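Long-range contacts in decapping nuclease RAI1 (PDB 5BTO), which removes NAD caps, and hydrolyses methylguanosine-capped and triphosphorylated 5' ends of RNA, using a divalent metal cation, and stimulates the exoribonuclease RAT1: residues 27-32 and 220-225; 110-115 and 229-234; 125-130 and 272-277. All coordinates share one frame; numbering follows the deposited sequence.

Contact 1. Residues 27-32 and 220-225; sequences KEIFAF and VIKTGI
Val220 is the tight point of the antiparallel pairing between 27-32 and 220-225. Its carbonyl oxygen takes the N-H of Ile29 at 2.9 Å from O to N and, more weakly, that of Phe30, while its own N donates to Phe30 O. Above this, CB of Val220 sits over one face of the Phe30 ring, 3.8 Å from the ring centroid, as a CH-pi contact, and CG2 of Val220 closes to 3.4 Å from CE2 of Phe30. With CG between the backbone N and the carbonyl carbon (chi1 60°), the ring of Phe30 is folded across the neighbouring strand; the Phe32 ring, turned likewise, offers its edge to the same CG2. An alanine in place of Phe30 would lack the ring over Val220 CB and would probably loosen the packing between the strand and Ala93 and Tyr97 of helix 87-101. At the other end the backbone stays firmly paired, Lys27 and Lys222 exchanging two bonds, but the side chains are loose: both lead away, the exposed Lys27 fully extended, while Lys222 lays CG 3.9 Å from Ile29 CD1. Glu28 reaches Lys48 by a salt bridge. Ile29 and Phe30 both facing Val220 make this a classic beta bulge, set near one margin of the large mixed sheet.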
# COMPACT_ATOMS: atom_id res chain seq x y z
N LYS A 27 2.28 27.65 11.67
CA LYS A 27 2.09 28.94 12.32
C LYS A 27 1.11 28.81 13.47
O LYS A 27 0.01 28.27 13.30
CB LYS A 27 1.58 29.96 11.30
CG LYS A 27 1.05 31.23 11.93
CD LYS A 27 0.47 32.18 10.88
CE LYS A 27 -0.12 33.42 11.54
NZ LYS A 27 -0.52 34.47 10.56
N GLU A 28 1.49 29.29 14.66
CA GLU A 28 0.56 29.26 15.78
C GLU A 28 -0.57 30.26 15.55
O GLU A 28 -0.33 31.41 15.15
CB GLU A 28 1.26 29.61 17.10
CG GLU A 28 0.31 29.56 18.30
CD GLU A 28 1.01 29.86 19.62
OE1 GLU A 28 1.78 29.00 20.12
OE2 GLU A 28 0.77 30.95 20.17
N ILE A 29 -1.80 29.84 15.84
CA ILE A 29 -2.93 30.77 15.76
C ILE A 29 -3.59 31.04 17.12
O ILE A 29 -4.19 32.10 17.31
CB ILE A 29 -3.99 30.36 14.70
CG1 ILE A 29 -4.39 28.89 14.87
CG2 ILE A 29 -3.46 30.61 13.31
CD1 ILE A 29 -5.73 28.55 14.19
N PHE A 30 -3.48 30.10 18.05
CA PHE A 30 -3.93 30.34 19.42
C PHE A 30 -3.30 29.33 20.38
O PHE A 30 -2.67 28.38 19.94
CB PHE A 30 -5.47 30.35 19.55
CG PHE A 30 -6.17 29.07 19.13
CD1 PHE A 30 -6.57 28.88 17.81
CD2 PHE A 30 -6.48 28.09 20.06
CE1 PHE A 30 -7.23 27.71 17.42
CE2 PHE A 30 -7.15 26.90 19.67
CZ PHE A 30 -7.53 26.74 18.36
N ALA A 31 -3.48 29.54 21.67
CA ALA A 31 -2.98 28.60 22.66
C ALA A 31 -3.99 28.45 23.77
O ALA A 31 -4.89 29.27 23.91
CB ALA A 31 -1.62 29.08 23.22
N PHE A 32 -3.87 27.37 24.54
CA PHE A 32 -4.61 27.25 25.79
C PHE A 32 -3.77 26.47 26.79
O PHE A 32 -2.70 25.98 26.44
CB PHE A 32 -6.02 26.67 25.58
CG PHE A 32 -6.06 25.24 25.07
CD1 PHE A 32 -5.92 24.96 23.72
CD2 PHE A 32 -6.29 24.18 25.95
CE1 PHE A 32 -5.99 23.64 23.25
CE2 PHE A 32 -6.36 22.86 25.49
CZ PHE A 32 -6.21 22.60 24.15
N VAL A 220 -1.68 25.73 19.44
CA VAL A 220 -2.49 25.25 18.33
C VAL A 220 -2.08 25.96 17.05
O VAL A 220 -2.09 27.20 16.98
CB VAL A 220 -4.00 25.44 18.58
CG1 VAL A 220 -4.80 24.70 17.51
CG2 VAL A 220 -4.36 24.94 19.97
N ILE A 221 -1.71 25.17 16.05
CA ILE A 221 -1.06 25.68 14.86
C ILE A 221 -1.85 25.34 13.61
O ILE A 221 -2.62 24.37 13.60
CB ILE A 221 0.37 25.10 14.69
CG1 ILE A 221 0.32 23.59 14.45
CG2 ILE A 221 1.21 25.40 15.94
CD1 ILE A 221 1.63 23.03 13.94
N LYS A 222 -1.67 26.15 12.58
CA LYS A 222 -2.14 25.80 11.24
C LYS A 222 -0.94 25.29 10.47
O LYS A 222 0.15 25.87 10.53
CB LYS A 222 -2.75 27.00 10.53
CG LYS A 222 -4.19 27.27 10.89
CD LYS A 222 -4.73 28.47 10.12
CE LYS A 222 -4.34 28.41 8.64
NZ LYS A 222 -5.10 27.41 7.85
N THR A 223 -1.12 24.17 9.78
CA THR A 223 -0.04 23.61 8.99
C THR A 223 -0.65 22.81 7.86
O THR A 223 -1.83 22.98 7.55
CB THR A 223 0.90 22.75 9.87
OG1 THR A 223 2.04 22.34 9.11
CG2 THR A 223 0.16 21.55 10.44
N GLY A 224 0.13 21.96 7.23
CA GLY A 224 -0.40 21.18 6.13
C GLY A 224 0.55 20.09 5.73
O GLY A 224 1.69 20.05 6.17
N ILE A 225 0.06 19.20 4.88
CA ILE A 225 0.89 18.19 4.25
C ILE A 225 0.24 17.93 2.90
O ILE A 225 -0.99 17.81 2.82
CB ILE A 225 0.99 16.90 5.10
CG1 ILE A 225 1.85 15.87 4.38
CG2 ILE A 225 -0.39 16.32 5.42
CD1 ILE A 225 3.14 15.57 5.06

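Contact 2. Residues 110-115 and 229-234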
# COMPACT_ATOMS: atom_id res chain seq x y z
N ASP A 110 -8.76 21.51 6.68
CA ASP A 110 -9.49 20.30 6.33
C ASP A 110 -9.61 19.35 7.51
O ASP A 110 -10.58 18.60 7.62
CB ASP A 110 -8.78 19.57 5.19
CG ASP A 110 -8.66 20.41 3.94
OD1 ASP A 110 -9.72 20.77 3.38
OD2 ASP A 110 -7.53 20.71 3.50
N ILE A 111 -8.60 19.37 8.38
CA ILE A 111 -8.53 18.42 9.49
C ILE A 111 -8.18 19.14 10.79
O ILE A 111 -7.33 20.02 10.81
CB ILE A 111 -7.45 17.34 9.23
CG1 ILE A 111 -7.79 16.50 7.99
CG2 ILE A 111 -7.28 16.43 10.45
CD1 ILE A 111 -6.60 15.65 7.53
N ILE A 112 -8.85 18.75 11.88
CA ILE A 112 -8.61 19.33 13.20
C ILE A 112 -8.28 18.19 14.15
O ILE A 112 -9.08 17.27 14.31
CB ILE A 112 -9.86 20.09 13.69
CG1 ILE A 112 -10.08 21.34 12.84
CG2 ILE A 112 -9.75 20.45 15.19
CD1 ILE A 112 -11.48 21.95 12.95
N THR A 113 -7.10 18.21 14.78
CA THR A 113 -6.69 17.08 15.59
C THR A 113 -5.54 17.44 16.52
O THR A 113 -5.16 18.61 16.63
CB THR A 113 -6.30 15.88 14.69
OG1 THR A 113 -6.15 14.69 15.47
CG2 THR A 113 -5.02 16.17 13.92
N TYR A 114 -5.00 16.43 17.19
CA TYR A 114 -3.86 16.61 18.10
C TYR A 114 -2.56 16.10 17.48
O TYR A 114 -2.53 15.07 16.80
CB TYR A 114 -4.11 15.88 19.42
CG TYR A 114 -4.90 16.67 20.44
CD1 TYR A 114 -4.29 17.61 21.25
CD2 TYR A 114 -6.26 16.45 20.60
CE1 TYR A 114 -5.02 18.34 22.17
CE2 TYR A 114 -7.00 17.18 21.53
CZ TYR A 114 -6.37 18.11 22.32
OH TYR A 114 -7.08 18.84 23.24
N ARG A 115 -1.47 16.79 17.78
CA ARG A 115 -0.15 16.43 17.27
C ARG A 115 0.24 15.01 17.60
O ARG A 115 0.83 14.33 16.77
CB ARG A 115 0.92 17.37 17.86
CG ARG A 115 2.34 16.80 17.75
CD ARG A 115 3.35 17.50 18.67
NE ARG A 115 3.20 17.15 20.08
CZ ARG A 115 3.47 17.99 21.08
NH1 ARG A 115 3.88 19.22 20.81
NH2 ARG A 115 3.31 17.60 22.34
N LYS A 229 -4.84 20.93 4.50
CA LYS A 229 -4.62 21.94 5.52
C LYS A 229 -5.06 21.36 6.86
O LYS A 229 -6.11 20.73 6.96
CB LYS A 229 -5.42 23.20 5.22
CG LYS A 229 -5.06 23.87 3.91
CD LYS A 229 -5.87 25.15 3.72
CE LYS A 229 -5.55 25.84 2.41
NZ LYS A 229 -6.00 25.04 1.24
N MET A 230 -4.25 21.55 7.90
CA MET A 230 -4.54 20.92 9.19
C MET A 230 -4.35 21.88 10.35
O MET A 230 -3.47 22.74 10.33
CB MET A 230 -3.65 19.68 9.38
CG MET A 230 -3.83 18.67 8.24
SD MET A 230 -2.68 17.29 8.30
CE MET A 230 -3.36 16.36 9.67
N LEU A 231 -5.19 21.72 11.37
CA LEU A 231 -5.03 22.42 12.64
C LEU A 231 -4.52 21.36 13.61
O LEU A 231 -5.15 20.30 13.76
CB LEU A 231 -6.37 22.99 13.10
CG LEU A 231 -6.35 23.97 14.27
CD1 LEU A 231 -5.68 25.28 13.87
CD2 LEU A 231 -7.75 24.28 14.80
N LEU A 232 -3.36 21.61 14.23
CA LEU A 232 -2.81 20.65 15.18
C LEU A 232 -2.60 21.28 16.55
O LEU A 232 -1.96 22.35 16.65
CB LEU A 232 -1.44 20.12 14.72
CG LEU A 232 -1.27 19.33 13.44
CD1 LEU A 232 0.18 18.80 13.35
CD2 LEU A 232 -2.27 18.21 13.42
N ALA A 233 -3.08 20.62 17.59
CA ALA A 233 -2.84 21.08 18.96
C ALA A 233 -1.72 20.23 19.58
O ALA A 233 -1.73 19.00 19.45
CB ALA A 233 -4.11 20.98 19.78
N GLY A 234 -0.77 20.88 20.25
CA GLY A 234 0.33 20.15 20.85
C GLY A 234 0.91 20.82 22.08
O GLY A 234 1.11 22.04 22.08
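Strands 111-114 and 229-234 run parallel, their axes 4.7 Å apart and 14° from alignment, and Ile111 to Tyr114 pair in order with Met230 to Ala233. The backbone ladder passes from Leu231 N to Ile111 O, Thr113 N to Leu231 O and Ala233 N to Thr113 O. At the start, Lys229 O accepts from both Asp110 N and Ile111 N, the former lying above its carbonyl plane, while OD2 of Asp110 accepts, on its anti lone pair, a nearly straight bond from Lys229 N (2.9 Å, 175°). At the far end, Arg115 N donates to Ala233 O at 2.8 Å, just where the strand gives way to helix 115-123 with Tyr114 as N-cap. On one face Ile111 and Met230 lie side by side, CD1 to CE 3.9 Å, and the crowded CG2 of Thr113 presses to 3.5 Å from CD2 of Leu232, closer than usual for carbons. On the other, Tyr114 brings CD1 to 3.7 Å from the methyl CB of Ala233. The guanidinium of Arg115 lays one face over Gly234, and its NH1 is held by Glu235 O; Tyr114, Arg115 and Glu235 all bind substrate. Helix 87-101 packs on Ile112, Tyr114 and Leu231, helix 333-350 on Ile111 and Met230, and strands 142-147 and 216-225 flank the pair in the sheet.

Contact 3. Residues 125-130 and 272-277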
# COMPACT_ATOMS: atom_id res chain seq x y z
N PRO A 125 5.69 3.36 10.47
CA PRO A 125 6.51 2.39 9.71
C PRO A 125 7.64 1.77 10.53
O PRO A 125 8.11 0.68 10.19
CB PRO A 125 7.11 3.24 8.59
CG PRO A 125 6.11 4.34 8.39
CD PRO A 125 5.57 4.65 9.76
N TYR A 126 8.08 2.47 11.58
CA TYR A 126 9.22 2.00 12.37
C TYR A 126 8.79 1.61 13.78
O TYR A 126 9.62 1.39 14.67
CB TYR A 126 10.35 3.04 12.36
CG TYR A 126 10.75 3.35 10.93
CD1 TYR A 126 11.29 2.34 10.12
CD2 TYR A 126 10.52 4.59 10.36
CE1 TYR A 126 11.63 2.60 8.80
CE2 TYR A 126 10.85 4.85 9.04
CZ TYR A 126 11.40 3.84 8.26
OH TYR A 126 11.73 4.09 6.95
N ASN A 127 7.48 1.47 13.95
CA ASN A 127 6.89 1.07 15.22
C ASN A 127 5.73 0.12 14.98
O ASN A 127 4.60 0.36 15.42
CB ASN A 127 6.43 2.31 15.98
CG ASN A 127 7.59 3.11 16.52
OD1 ASN A 127 8.18 2.74 17.53
ND2 ASN A 127 7.98 4.16 15.81
N LEU A 128 6.01 -0.98 14.30
CA LEU A 128 4.95 -1.85 13.80
C LEU A 128 4.27 -2.70 14.87
O LEU A 128 3.31 -3.41 14.59
CB LEU A 128 5.45 -2.74 12.65
CG LEU A 128 5.91 -1.98 11.40
CD1 LEU A 128 6.71 -2.88 10.47
CD2 LEU A 128 4.71 -1.37 10.68
N ASN A 129 4.76 -2.63 16.10
CA ASN A 129 4.14 -3.37 17.19
C ASN A 129 3.16 -2.52 18.00
O ASN A 129 2.50 -3.04 18.90
CB ASN A 129 5.20 -3.96 18.12
CG ASN A 129 6.11 -4.93 17.41
OD1 ASN A 129 5.65 -5.76 16.62
ND2 ASN A 129 7.41 -4.83 17.67
N ASP A 130 3.07 -1.23 17.67
CA ASP A 130 2.21 -0.31 18.42
C ASP A 130 0.87 -0.13 17.71
O ASP A 130 0.83 0.28 16.56
CB ASP A 130 2.88 1.06 18.58
CG ASP A 130 4.16 1.01 19.40
OD1 ASP A 130 4.36 0.04 20.17
OD2 ASP A 130 4.96 1.97 19.30
N PHE A 272 17.87 4.96 22.38
CA PHE A 272 17.82 6.40 22.18
C PHE A 272 17.29 6.74 20.79
O PHE A 272 16.50 7.68 20.62
CB PHE A 272 19.20 7.02 22.39
CG PHE A 272 19.22 8.52 22.21
CD1 PHE A 272 18.24 9.31 22.78
CD2 PHE A 272 20.23 9.12 21.49
CE1 PHE A 272 18.26 10.69 22.61
CE2 PHE A 272 20.26 10.51 21.33
CZ PHE A 272 19.27 11.29 21.89
N GLU A 273 17.75 6.00 19.79
CA GLU A 273 17.36 6.33 18.42
C GLU A 273 15.85 6.28 18.22
O GLU A 273 15.29 7.14 17.52
CB GLU A 273 18.05 5.43 17.39
CG GLU A 273 17.80 5.91 15.97
CD GLU A 273 18.28 4.93 14.94
OE1 GLU A 273 17.60 3.90 14.74
OE2 GLU A 273 19.34 5.19 14.33
N LYS A 274 15.20 5.28 18.82
CA LYS A 274 13.74 5.18 18.74
C LYS A 274 13.09 6.43 19.32
O LYS A 274 12.12 6.96 18.76
CB LYS A 274 13.23 3.94 19.49
CG LYS A 274 13.66 2.62 18.89
CD LYS A 274 13.15 1.45 19.72
CE LYS A 274 11.66 1.62 20.05
NZ LYS A 274 10.84 1.85 18.83
N LYS A 275 13.62 6.90 20.45
CA LYS A 275 13.06 8.06 21.13
C LYS A 275 13.33 9.32 20.33
O LYS A 275 12.47 10.19 20.19
CB LYS A 275 13.65 8.21 22.54
CG LYS A 275 13.29 7.09 23.52
CD LYS A 275 13.96 7.31 24.87
CE LYS A 275 13.76 6.13 25.80
NZ LYS A 275 14.42 6.37 27.12
N LEU A 276 14.55 9.42 19.81
CA LEU A 276 14.96 10.60 19.06
C LEU A 276 14.12 10.74 17.79
O LEU A 276 13.74 11.85 17.41
CB LEU A 276 16.46 10.53 18.73
CG LEU A 276 17.10 11.76 18.08
CD1 LEU A 276 17.03 12.97 19.01
CD2 LEU A 276 18.55 11.47 17.71
N PHE A 277 13.82 9.62 17.13
CA PHE A 277 12.95 9.65 15.96
C PHE A 277 11.55 10.14 16.33
O PHE A 277 10.98 10.98 15.63
CB PHE A 277 12.86 8.25 15.33
CG PHE A 277 11.81 8.14 14.24
CD1 PHE A 277 11.90 8.92 13.10
CD2 PHE A 277 10.78 7.23 14.35
CE1 PHE A 277 10.94 8.81 12.09
CE2 PHE A 277 9.82 7.10 13.36
CZ PHE A 277 9.90 7.90 12.22
O HOH W 1 11.50 2.87 16.13
O HOH W 2 10.43 5.27 17.33
O HOH W 3 9.44 -0.01 17.48
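The ring of Tyr126 and the ring of Phe277 meet as an offset edge-to-face pair, planes at 79° and centroids 5.7 Å apart. Tyr126 supplies the edge: its CD2 comes to 3.8 Å from CZ of Phe277, and CE2 of Phe277 lies only slightly farther off. On the Tyr126 side CG is anti to the carbonyl carbon (chi1 -57°), and CB of the preceding Pro125 sits over the centre of one face of the ring. Phe277 has CG anti to its backbone N (chi1 171°), which carries the ring from the helix toward the loop, where Ala336 of helix 333-350 and Ile317 of helix 313-318 also touch it. The contact thus joins helix 266-286 to the loop between helix 115-123 and strand 132-139, where Asn127 opens a type I beta turn that closes at Asp130 through the bond from Asp130 N to Asn127 O. Asn127, its CG anti to the carbonyl carbon, directs the amide toward the helix, and OD1 accepts a weak bond from Lys274 NZ at 3.1 Å. Lys278 NZ is a further donor to that oxygen, and ND2 is held by Ala123 O, so both ends of the amide are fixed. Lys274 reaches it by a chain that is straight at chi2 but bent at chi3 and chi4, which brings NZ to the loop among three waters. One water donates to Tyr126 O at 2.8 Å and accepts from Lys274 NZ; a second accepts from Asn127 ND2 and donates to the carbonyl oxygen of Lys274, lying in plane at the edge of the Phe277 ring; a third accepts from Lys274 NZ at 2.7 Å and probably donates to Asn127 OD1. Two ammonium groups, one bonded weakly, would probably polarise the Asn127 oxygen.

Contacts 1 and 2 belong to one mixed sheet and join directly: strands 216-225 and 228-235 are neighbours, with Ile221 N close to Leu232 O and Ile29 CD1 packed on Leu231 CD1. Contact 2 is the more deeply buried, in the middle of the sheet and carrying substrate-binding residues, whereas contact 1 lies toward the margin and is partly buried. Helix 87-101 packs on both. Contact 3 stands apart, about 22 Å from contact 2 and 25 Å from contact 1 between centres, though helix 333-350 packs on residues of contacts 2 and 3. Regular backbone bonds dominate the first two; the third, also buried, has no direct backbone-to-backbone bond and relies on rings, a lysine and bridging waters.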